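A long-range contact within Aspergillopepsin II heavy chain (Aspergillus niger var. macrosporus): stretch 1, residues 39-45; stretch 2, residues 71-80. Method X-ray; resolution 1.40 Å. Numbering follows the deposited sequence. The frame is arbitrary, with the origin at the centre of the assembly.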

ATOM      1  N   ASP B  39      -2.856  -0.171 -12.509  1.00  8.95           N
ATOM      2  CA  ASP B  39      -3.902  -1.131 -12.182  1.00  9.84           C
ATOM      3  C   ASP B  39      -4.181  -1.141 -10.682  1.00  8.55           C
ATOM      4  O   ASP B  39      -3.318  -0.755  -9.888  1.00  9.38           O
ATOM      5  N   ALA B  40      -5.389  -1.529 -10.298  1.00  6.77           N
ATOM      6  CA  ALA B  40      -5.754  -1.613  -8.888  1.00  5.59           C
ATOM      7  C   ALA B  40      -5.861  -3.100  -8.561  1.00  5.45           C
ATOM      8  O   ALA B  40      -6.284  -3.894  -9.405  1.00  5.97           O
ATOM      9  N   TRP B  41      -5.532  -3.470  -7.330  1.00  4.75           N
ATOM     10  CA  TRP B  41      -5.546  -4.873  -6.932  1.00  5.06           C
ATOM     11  C   TRP B  41      -5.834  -5.052  -5.445  1.00  5.30           C
ATOM     12  O   TRP B  41      -5.795  -4.082  -4.677  1.00  4.44           O
ATOM     13  N   TYR B  42      -6.133  -6.288  -5.045  1.00  4.67           N
ATOM     14  CA  TYR B  42      -6.365  -6.613  -3.635  1.00  5.04           C
ATOM     15  C   TYR B  42      -5.642  -7.922  -3.353  1.00  6.15           C
ATOM     16  O   TYR B  42      -5.363  -8.696  -4.275  1.00  5.77           O
ATOM     17  N   GLU B  43      -5.352  -8.177  -2.085  1.00  5.69           N
ATOM     18  CA  GLU B  43      -4.678  -9.403  -1.711  1.00  5.65           C
ATOM     19  C   GLU B  43      -4.810  -9.704  -0.239  1.00  5.64           C
ATOM     20  O   GLU B  43      -4.741  -8.804   0.599  1.00  5.85           O
ATOM     21  N   TRP B  44      -5.083 -10.959   0.064  1.00  5.15           N
ATOM     22  CA  TRP B  44      -5.119 -11.404   1.440  1.00  5.31           C
ATOM     23  C   TRP B  44      -4.005 -12.460   1.474  1.00  6.27           C
ATOM     24  O   TRP B  44      -4.239 -13.648   1.216  1.00  5.91           O
ATOM     25  N   TYR B  45      -2.777 -11.993   1.673  1.00  7.13           N
ATOM     26  CA  TYR B  45      -1.610 -12.865   1.739  1.00  8.81           C
ATOM     27  C   TYR B  45      -1.872 -13.922   2.814  1.00  8.65           C
ATOM     28  O   TYR B  45      -2.378 -13.588   3.880  1.00  8.96           O
ATOM     29  N   SER B  71     -13.219  -9.704  11.237  1.00  7.32           N
ATOM     30  CA  SER B  71     -12.763 -10.746  12.141  1.00  7.58           C
ATOM     31  C   SER B  71     -11.327 -11.019  11.693  1.00  7.94           C
ATOM     32  O   SER B  71     -10.841 -10.398  10.735  1.00  7.86           O
ATOM     33  N   LYS B  72     -10.633 -11.921  12.373  1.00  8.55           N
ATOM     34  CA  LYS B  72      -9.259 -12.235  11.984  1.00  9.36           C
ATOM     35  C   LYS B  72      -9.171 -12.992  10.657  1.00  8.01           C
ATOM     36  O   LYS B  72      -8.087 -13.117  10.088  1.00  7.49           O
ATOM     37  N   SER B  73     -10.318 -13.448  10.151  1.00  7.88           N
ATOM     38  CA  SER B  73     -10.360 -14.186   8.897  1.00  8.38           C
ATOM     39  C   SER B  73     -11.412 -13.690   7.898  1.00  8.08           C
ATOM     40  O   SER B  73     -11.809 -14.431   6.992  1.00  9.20           O
ATOM     41  N   SER B  74     -11.854 -12.442   8.041  1.00  5.48           N
ATOM     42  CA  SER B  74     -12.848 -11.885   7.125  1.00  5.39           C
ATOM     43  C   SER B  74     -12.714 -10.369   7.067  1.00  4.25           C
ATOM     44  O   SER B  74     -12.229  -9.747   8.017  1.00  4.67           O
ATOM     45  N   GLY B  75     -13.107  -9.791   5.943  1.00  4.30           N
ATOM     46  CA  GLY B  75     -13.024  -8.349   5.788  1.00  4.03           C
ATOM     47  C   GLY B  75     -13.245  -7.927   4.353  1.00  4.34           C
ATOM     48  O   GLY B  75     -13.802  -8.679   3.557  1.00  5.50           O
ATOM     49  N   SER B  76     -12.735  -6.756   3.991  1.00  4.50           N
ATOM     50  CA  SER B  76     -12.911  -6.245   2.644  1.00  3.41           C
ATOM     51  C   SER B  76     -11.782  -5.297   2.233  1.00  4.60           C
ATOM     52  O   SER B  76     -11.038  -4.765   3.073  1.00  4.32           O
ATOM     53  N   ALA B  77     -11.665  -5.106   0.928  1.00  4.05           N
ATOM     54  CA  ALA B  77     -10.676  -4.211   0.360  1.00  4.16           C
ATOM     55  C   ALA B  77     -11.455  -3.325  -0.599  1.00  4.02           C
ATOM     56  O   ALA B  77     -12.216  -3.844  -1.425  1.00  5.43           O
ATOM     57  N   THR B  78     -11.248  -2.017  -0.506  1.00  4.06           N
ATOM     58  CA  THR B  78     -11.953  -1.075  -1.360  1.00  4.51           C
ATOM     59  C   THR B  78     -11.024  -0.061  -1.995  1.00  5.08           C
ATOM     60  O   THR B  78     -10.120   0.473  -1.334  1.00  4.78           O
ATOM     61  N   VAL B  79     -11.237   0.171  -3.293  1.00  4.79           N
ATOM     62  CA  VAL B  79     -10.476   1.152  -4.061  1.00  4.94           C
ATOM     63  C   VAL B  79     -11.491   2.092  -4.704  1.00  5.26           C
ATOM     64  O   VAL B  79     -12.392   1.659  -5.441  1.00  5.91           O
ATOM     65  N   GLU B  80     -11.392   3.366  -4.368  1.00  5.21           N
ATOM     66  CA  GLU B  80     -12.297   4.344  -4.923  1.00  5.68           C
ATOM     67  C   GLU B  80     -11.507   5.370  -5.706  1.00  5.39           C
ATOM     68  O   GLU B  80     -10.518   5.908  -5.212  1.00  6.22           O
TER

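Packing of strand 39-45 against residues 71-80, a turn and a strand, in Aspergillopepsin II heavy chain. The two strands run nearly antiparallel, at 169°, with axes 7.8 Å apart at closest approach. No hydrogen bond joins the stretches; the contact is apolar side-chain packing at Ala 40-Val 79 and Tyr 42-Ala 77, and an indole against backbone at Trp 44, and it buries a modest 260 Å² in all. Alternation along each strand selects the participants: Ala 40, Tyr 42 and Trp 44 direct their CA-to-CB bonds toward the second stretch, while Trp 41 and Glu 43 direct theirs away; across the gap, Ala 77 and Val 79 point toward the first strand, and Ser 76 and Thr 78 point away.

Trp 44 contributes the most surface, 79 Å². Its chi1 is t (-172°) and its chi2 -54°, which carries the six-membered part of the indole to the backbone of residues 72 to 75. CZ2 of Trp 44 lies 3.6 Å from O of Lys 72, and CZ3 of Trp 44 lies 3.8 Å from N of Gly 75; both backbone atoms sit at the ring edge, near its plane. Between them, CH2 of Trp 44 comes within 3.4 Å of N of Ser 74, approached obliquely. Gly 75 has no side chain, and an ideal CB there would point toward the first strand, 3.8 Å from CZ3 of Trp 44. The indole NE1 is hydrogen-bonded elsewhere in the structure.

The backbone that receives this ring forms a type I turn from Ser 71 to Ser 74. N of Ser 73 donates to OG of Ser 71 at 3.1 Å, and OG of Ser 71 is hydrogen-bonded to OG of Ser 74 at 2.8 Å; both serines have chi1 p. The CB atoms of Lys 72, Ser 73 and Ser 74 point away from the first strand, so that backbone atoms are what the indole touches.

Val 79, second in covered area with 38 Å², has chi1 t (174°) and sets CG1 4.1 Å from CB of Ala 40, an apolar contact between two buried residues. Between this pair and the indole, CB of Tyr 42 meets CB of Ala 77 at 3.8 Å, where the CA atoms of the two residues are 6.3 Å apart. Tyr 42 starts toward the second strand, but with chi1 p (61°) and chi2 84° its end leads away, so its phenol does not share in the contact.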

ATOM      1  CB  ASP B  39      -3.556  -2.538 -12.707  1.00 13.70           C
ATOM      2  CG  ASP B  39      -2.671  -3.343 -11.768  1.00 17.44           C
ATOM      3  OD1 ASP B  39      -1.943  -2.761 -10.941  1.00 21.31           O
ATOM      4  OD2 ASP B  39      -2.698  -4.592 -11.863  1.00 20.17           O
ATOM      5  CB  ALA B  40      -7.077  -0.894  -8.635  1.00  5.66           C
ATOM      6  CB  TRP B  41      -4.168  -5.487  -7.239  1.00  5.43           C
ATOM      7  CG  TRP B  41      -3.006  -4.694  -6.650  1.00  5.93           C
ATOM      8  CD1 TRP B  41      -2.302  -3.692  -7.266  1.00  6.44           C
ATOM      9  CD2 TRP B  41      -2.498  -4.769  -5.305  1.00  6.40           C
ATOM     10  NE1 TRP B  41      -1.403  -3.131  -6.383  1.00  7.17           N
ATOM     11  CE2 TRP B  41      -1.501  -3.771  -5.174  1.00  6.61           C
ATOM     12  CE3 TRP B  41      -2.793  -5.574  -4.192  1.00  7.01           C
ATOM     13  CZ2 TRP B  41      -0.805  -3.555  -3.985  1.00  7.27           C
ATOM     14  CZ3 TRP B  41      -2.096  -5.358  -3.005  1.00  8.11           C
ATOM     15  CH2 TRP B  41      -1.114  -4.353  -2.915  1.00  8.08           C
ATOM     16  CB  TYR B  42      -7.855  -6.781  -3.302  1.00  6.15           C
ATOM     17  CG  TYR B  42      -8.542  -7.898  -4.055  1.00  5.89           C
ATOM     18  CD1 TYR B  42      -8.491  -9.219  -3.597  1.00  6.84           C
ATOM     19  CD2 TYR B  42      -9.228  -7.629  -5.242  1.00  7.25           C
ATOM     20  CE1 TYR B  42      -9.107 -10.241  -4.306  1.00  8.28           C
ATOM     21  CE2 TYR B  42      -9.851  -8.637  -5.962  1.00  8.65           C
ATOM     22  CZ  TYR B  42      -9.785  -9.941  -5.488  1.00  8.18           C
ATOM     23  OH  TYR B  42     -10.401 -10.938  -6.207  1.00 12.39           O
ATOM     24  CB  GLU B  43      -3.180  -9.322  -2.053  1.00  7.33           C
ATOM     25  CG  GLU B  43      -2.377 -10.542  -1.566  1.00  8.15           C
ATOM     26  CD  GLU B  43      -0.978 -10.639  -2.170  1.00  9.15           C
ATOM     27  OE1 GLU B  43      -0.434  -9.623  -2.658  1.00  9.86           O
ATOM     28  OE2 GLU B  43      -0.444 -11.770  -2.181  1.00 12.47           O
ATOM     29  CB  TRP B  44      -6.472 -12.009   1.843  1.00  5.23           C
ATOM     30  CG  TRP B  44      -6.570 -12.292   3.338  1.00  6.41           C
ATOM     31  CD1 TRP B  44      -5.695 -13.039   4.109  1.00  7.86           C
ATOM     32  CD2 TRP B  44      -7.563 -11.807   4.240  1.00  5.19           C
ATOM     33  NE1 TRP B  44      -6.090 -13.031   5.414  1.00  7.89           N
ATOM     34  CE2 TRP B  44      -7.235 -12.280   5.528  1.00  7.74           C
ATOM     35  CE3 TRP B  44      -8.705 -11.002   4.086  1.00  5.98           C
ATOM     36  CZ2 TRP B  44      -8.006 -11.981   6.663  1.00  7.44           C
ATOM     37  CZ3 TRP B  44      -9.468 -10.704   5.211  1.00  6.61           C
ATOM     38  CH2 TRP B  44      -9.114 -11.190   6.479  1.00  6.60           C
ATOM     39  CB  TYR B  45      -0.391 -12.003   2.083  1.00 10.35           C
ATOM     40  CG  TYR B  45       0.887 -12.767   2.298  1.00 14.32           C
ATOM     41  CD1 TYR B  45       1.199 -13.303   3.552  1.00 17.06           C
ATOM     42  CD2 TYR B  45       1.790 -12.954   1.255  1.00 16.64           C
ATOM     43  CE1 TYR B  45       2.389 -14.010   3.764  1.00 18.75           C
ATOM     44  CE2 TYR B  45       2.988 -13.656   1.452  1.00 18.07           C
ATOM     45  CZ  TYR B  45       3.278 -14.185   2.708  1.00 19.24           C
ATOM     46  OH  TYR B  45       4.445 -14.903   2.908  1.00 21.82           O
ATOM     47  CB  SER B  71     -13.624 -12.014  12.038  1.00  7.31           C
ATOM     48  OG  SER B  71     -13.240 -12.842  10.962  1.00  8.07           O
ATOM     49  CB  LYS B  72      -8.539 -13.004  13.094  1.00 12.45           C
ATOM     50  CG  LYS B  72      -8.219 -12.140  14.304  1.00 16.93           C
ATOM     51  CD  LYS B  72      -7.557 -12.972  15.373  1.00 22.22           C
ATOM     52  CE  LYS B  72      -7.263 -12.172  16.637  1.00 25.43           C
ATOM     53  NZ  LYS B  72      -7.123 -13.108  17.808  1.00 30.44           N
ATOM     54  CB  SER B  73     -10.535 -15.695   9.163  1.00 10.37           C
ATOM     55  OG  SER B  73     -11.671 -15.972   9.976  1.00 13.59           O
ATOM     56  CB  SER B  74     -14.281 -12.275   7.536  1.00  5.58           C
ATOM     57  OG  SER B  74     -14.653 -11.735   8.791  1.00  6.52           O
ATOM     58  CB  SER B  76     -14.254  -5.507   2.536  1.00  5.08           C
ATOM     59  OG  SER B  76     -14.289  -4.394   3.421  1.00  6.66           O
ATOM     60  CB  ALA B  77      -9.609  -5.001  -0.388  1.00  3.94           C
ATOM     61  CB  THR B  78     -13.014  -0.310  -0.552  1.00  5.76           C
ATOM     62  OG1 THR B  78     -13.972  -1.242  -0.022  1.00  6.27           O
ATOM     63  CG2 THR B  78     -13.717   0.748  -1.415  1.00  6.73           C
ATOM     64  CB  VAL B  79      -9.618   0.507  -5.190  1.00  5.39           C
ATOM     65  CG1 VAL B  79      -8.957   1.600  -6.040  1.00  6.16           C
ATOM     66  CG2 VAL B  79      -8.549  -0.412  -4.593  1.00  6.28           C
ATOM     67  CB  GLU B  80     -13.042   5.056  -3.807  1.00  8.52           C
ATOM     68  CG  GLU B  80     -14.018   6.104  -4.309  1.00 13.62           C
ATOM     69  CD  GLU B  80     -14.739   6.838  -3.180  1.00 17.67           C
ATOM     70  OE1 GLU B  80     -14.275   6.783  -2.009  1.00 17.40           O
ATOM     71  OE2 GLU B  80     -15.765   7.501  -3.475  1.00 20.69           O
TER